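Local coordinates for protein Alpha/beta hydrolase (PDB 4R1D) that binds calcium and is probably a lipase effector of the H2 type VI secretion system, held here in complex with the immunity protein that neutralises it, at residues A[61-65]-A[66-70]; A[211-214]-A[215-219]. All blocks are in the same frame, centred on the assembly; numbering follows the deposited sequence.

Interaction 1: A[61-65]-A[66-70]; sequences NLRNK and ADKSE
N64 faces K68 and S69 across a tight hairpin: N64 N donates to S69 O (2.8 Å), N64 O takes K68 N (2.8 Å) in an alpha-turn, and K68 adopts a left-handed backbone conformation while the chain reverses by 160°. One step further out, R63 and E70 form an antiparallel non-hydrogen-bonded pair.

The turn is held from inside by the N64 amide. With CG anti to the backbone N (chi1 179°), the side chain reaches over the loop, and its OD1 accepts D67 N at 2.8 Å in a nearly straight bond, with a weaker one from A66 N. The D67 carboxylate lies stacked on that amide, the two planes only 12° apart and N64 CG 3.1 Å from D67 OD2. D67 OD1 meanwhile receives S69 N (2.9 Å) nearly end-on, an Asx turn that fixes the exit from the loop. Both stacked groups also reach the partner protein: N64 ND2 bonds Y29 and D67 OD2 forms a salt bridge with R181, both of that chain. S69 OG bonds E179 and E70 pairs with R177, again residues of the partner protein.

On another side, K68 bends at chi2 so that NZ curls back to K65 O (2.8 Å). The R63 chain, extended from CG to NE, runs past K68, with R63 NE 4.1 Å from K68 CD. R63 and K68 both form salt bridges with E112, whose shared carboxylate probably offsets the repulsion between them.

Strand 62-64 is the middle strand of an antiparallel sheet, between 70-72 and 111-113, and helix 84-95 touches S69 and E70 through W92 and T93.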
# COMPACT_ATOMS: atom_id res chain seq x y z
N ASN A 61 -7.60 -0.63 -1.91
CA ASN A 61 -7.83 -1.77 -1.02
C ASN A 61 -6.95 -2.95 -1.37
O ASN A 61 -6.73 -3.22 -2.55
CB ASN A 61 -9.29 -2.21 -1.14
CG ASN A 61 -10.27 -1.10 -0.80
OD1 ASN A 61 -10.05 -0.33 0.14
ND2 ASN A 61 -11.36 -1.02 -1.57
N LEU A 62 -6.47 -3.67 -0.36
CA LEU A 62 -5.58 -4.81 -0.58
C LEU A 62 -6.05 -6.02 0.21
O LEU A 62 -6.60 -5.88 1.31
CB LEU A 62 -4.15 -4.50 -0.14
CG LEU A 62 -3.53 -3.22 -0.69
CD1 LEU A 62 -2.18 -2.99 -0.02
CD2 LEU A 62 -3.38 -3.31 -2.22
N ARG A 63 -5.78 -7.19 -0.34
CA ARG A 63 -6.01 -8.43 0.36
C ARG A 63 -4.76 -9.28 0.26
O ARG A 63 -3.94 -9.08 -0.63
CB ARG A 63 -7.21 -9.17 -0.25
CG ARG A 63 -6.99 -9.58 -1.70
CD ARG A 63 -8.27 -10.12 -2.31
NE ARG A 63 -8.05 -10.55 -3.69
CZ ARG A 63 -8.99 -10.54 -4.63
NH1 ARG A 63 -10.21 -10.08 -4.35
NH2 ARG A 63 -8.70 -10.95 -5.86
N ASN A 64 -4.62 -10.23 1.18
CA ASN A 64 -3.47 -11.14 1.12
C ASN A 64 -3.55 -11.97 -0.16
O ASN A 64 -4.61 -12.51 -0.49
CB ASN A 64 -3.43 -12.03 2.38
CG ASN A 64 -2.26 -13.02 2.36
OD1 ASN A 64 -2.33 -14.06 1.71
ND2 ASN A 64 -1.19 -12.71 3.12
N LYS A 65 -2.46 -12.05 -0.90
CA LYS A 65 -2.45 -12.67 -2.22
C LYS A 65 -2.73 -14.17 -2.16
O LYS A 65 -3.38 -14.73 -3.06
CB LYS A 65 -1.12 -12.39 -2.93
CG LYS A 65 -1.08 -12.81 -4.37
CD LYS A 65 0.35 -12.74 -4.94
CE LYS A 65 0.96 -11.38 -4.75
NZ LYS A 65 2.19 -11.16 -5.57
N ALA A 66 -2.27 -14.82 -1.09
CA ALA A 66 -2.49 -16.26 -0.93
C ALA A 66 -3.84 -16.59 -0.32
O ALA A 66 -4.53 -17.50 -0.79
CB ALA A 66 -1.38 -16.90 -0.09
N ASP A 67 -4.22 -15.88 0.75
CA ASP A 67 -5.39 -16.30 1.53
C ASP A 67 -6.64 -15.49 1.25
O ASP A 67 -7.74 -15.88 1.68
CB ASP A 67 -5.08 -16.41 3.04
CG ASP A 67 -4.73 -15.07 3.69
OD1 ASP A 67 -5.52 -14.12 3.58
OD2 ASP A 67 -3.66 -14.99 4.34
N LYS A 68 -6.47 -14.37 0.55
CA LYS A 68 -7.56 -13.51 0.08
C LYS A 68 -8.28 -12.69 1.16
O LYS A 68 -9.27 -12.01 0.86
CB LYS A 68 -8.56 -14.31 -0.78
CG LYS A 68 -7.93 -15.20 -1.84
CD LYS A 68 -7.03 -14.41 -2.80
CE LYS A 68 -6.48 -15.28 -3.90
NZ LYS A 68 -5.57 -14.49 -4.78
N SER A 69 -7.80 -12.73 2.39
CA SER A 69 -8.44 -11.96 3.45
C SER A 69 -8.03 -10.49 3.33
O SER A 69 -6.98 -10.18 2.77
CB SER A 69 -8.11 -12.50 4.85
OG SER A 69 -8.95 -11.90 5.83
N GLU A 70 -8.89 -9.60 3.83
CA GLU A 70 -8.65 -8.16 3.71
C GLU A 70 -7.54 -7.70 4.65
O GLU A 70 -7.58 -7.97 5.84
CB GLU A 70 -9.94 -7.39 4.04
CG GLU A 70 -11.11 -7.64 3.10
CD GLU A 70 -11.86 -8.95 3.37
OE1 GLU A 70 -11.53 -9.63 4.37
OE2 GLU A 70 -12.78 -9.28 2.59

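Interaction 2: A[211-214]-A[215-219]; sequences WLQS and NRQSA
Q213 folds back toward S218 because its CG sits between the backbone N and the carbonyl carbon (chi1 78°) and the rest of the chain runs out extended, carrying the amide to the first turn of the helix. There NE2 donates to S218 OG at 2.9 Å, almost straight and in the amide plane; a second bond from the same nitrogen goes to D221. The other amide atom, Q213 OE1, rests 3.4 Å from Q217 CG, the two glutamines crossing with amide planes 62° apart.

S214 is the N-cap of helix 215-238. Its OG accepts R216 N at 3.1 Å and also bonds E325, while S214 O receives S218 N (3.1 Å) in the carbonyl plane and, more weakly, Q217 N. In this alpha/beta hydrolase the helix follows strand 201-206, an outermost strand of the parallel sheet, and leads on to strand 250-255 in a beta-alpha-beta crossover.

Two waters extend the network. One donates to Q213 O and lies 2.7 Å from S218 OG, tying the loop carbonyl to the helix; the other bridges S214 OG and R216 NE, beyond which the R216 guanidinium reaches E417 on helix 400-421.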
# COMPACT_ATOMS: atom_id res chain seq x y z
N TRP A 211 0.01 -0.27 -3.83
CA TRP A 211 0.82 0.90 -3.47
C TRP A 211 2.04 0.57 -2.61
O TRP A 211 2.93 1.40 -2.44
CB TRP A 211 -0.06 1.98 -2.81
CG TRP A 211 -0.88 1.46 -1.68
CD1 TRP A 211 -2.18 1.01 -1.73
CD2 TRP A 211 -0.46 1.30 -0.32
NE1 TRP A 211 -2.58 0.59 -0.48
CE2 TRP A 211 -1.54 0.76 0.40
CE3 TRP A 211 0.74 1.58 0.36
CZ2 TRP A 211 -1.47 0.48 1.77
CZ3 TRP A 211 0.81 1.30 1.72
CH2 TRP A 211 -0.29 0.75 2.41
N LEU A 212 2.12 -0.65 -2.09
CA LEU A 212 3.30 -1.06 -1.33
C LEU A 212 4.50 -1.35 -2.22
O LEU A 212 5.66 -1.18 -1.82
CB LEU A 212 2.99 -2.29 -0.48
CG LEU A 212 2.09 -2.00 0.72
CD1 LEU A 212 1.48 -3.29 1.23
CD2 LEU A 212 2.93 -1.31 1.81
N GLN A 213 4.23 -1.81 -3.44
CA GLN A 213 5.32 -2.16 -4.33
C GLN A 213 5.82 -0.89 -5.01
O GLN A 213 5.18 0.15 -4.93
CB GLN A 213 4.84 -3.15 -5.39
CG GLN A 213 4.04 -2.48 -6.50
CD GLN A 213 3.39 -3.49 -7.42
OE1 GLN A 213 3.70 -4.70 -7.36
NE2 GLN A 213 2.49 -3.02 -8.28
N SER A 214 6.97 -1.00 -5.69
CA SER A 214 7.49 0.14 -6.43
C SER A 214 6.47 0.66 -7.43
O SER A 214 5.81 -0.11 -8.11
CB SER A 214 8.77 -0.21 -7.20
OG SER A 214 9.28 0.94 -7.85
N ASN A 215 6.37 1.97 -7.54
CA ASN A 215 5.54 2.57 -8.56
C ASN A 215 6.00 2.19 -9.96
O ASN A 215 5.22 2.22 -10.91
CB ASN A 215 5.46 4.08 -8.34
CG ASN A 215 4.80 4.41 -7.03
OD1 ASN A 215 5.45 4.86 -6.08
ND2 ASN A 215 3.51 4.11 -6.94
N ARG A 216 7.27 1.82 -10.08
CA ARG A 216 7.78 1.25 -11.31
C ARG A 216 6.97 0.02 -11.73
O ARG A 216 6.61 -0.13 -12.90
CB ARG A 216 9.25 0.87 -11.16
CG ARG A 216 9.91 0.51 -12.48
CD ARG A 216 11.27 -0.16 -12.25
NE ARG A 216 12.26 0.73 -11.65
CZ ARG A 216 12.95 1.65 -12.32
NH1 ARG A 216 12.75 1.82 -13.62
NH2 ARG A 216 13.85 2.40 -11.69
N GLN A 217 6.69 -0.87 -10.77
CA GLN A 217 5.94 -2.08 -11.08
C GLN A 217 4.44 -1.79 -11.24
O GLN A 217 3.76 -2.41 -12.05
CB GLN A 217 6.17 -3.16 -10.01
CG GLN A 217 5.37 -4.41 -10.29
CD GLN A 217 5.82 -5.12 -11.56
OE1 GLN A 217 7.01 -5.28 -11.80
NE2 GLN A 217 4.86 -5.53 -12.38
N SER A 218 3.94 -0.84 -10.46
CA SER A 218 2.53 -0.46 -10.58
C SER A 218 2.19 0.08 -11.97
O SER A 218 1.07 -0.07 -12.47
CB SER A 218 2.13 0.53 -9.48
OG SER A 218 2.12 -0.12 -8.22
N ALA A 219 3.15 0.76 -12.59
CA ALA A 219 2.96 1.22 -13.96
C ALA A 219 2.70 0.03 -14.87
O ALA A 219 1.80 0.07 -15.72
CB ALA A 219 4.19 1.99 -14.45
O HOH W 1 3.09 1.45 -6.26
O HOH W 2 11.93 0.88 -8.63

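Interactions 1 and 2 lie about 17 Å apart between centres, yet they touch: L62 CD1 packs 3.6 Å from W211 NE1 and 3.9 Å from L212 CD1. This packing of L62 on W211 and L212, extended by W72 meeting W211 edge-to-face, joins the small antiparallel sheet to the loop after strand 201-206. Interaction 2 lies nearer the chain centre, yet is only partly buried; capping and amide-to-hydroxyl bonds join its segments, with charged partners E325, D221 and E417 from the same chain. Interaction 1 lies farther out but is buried, in part by the partner protein, and several of its side chains pair with charged residues of that chain.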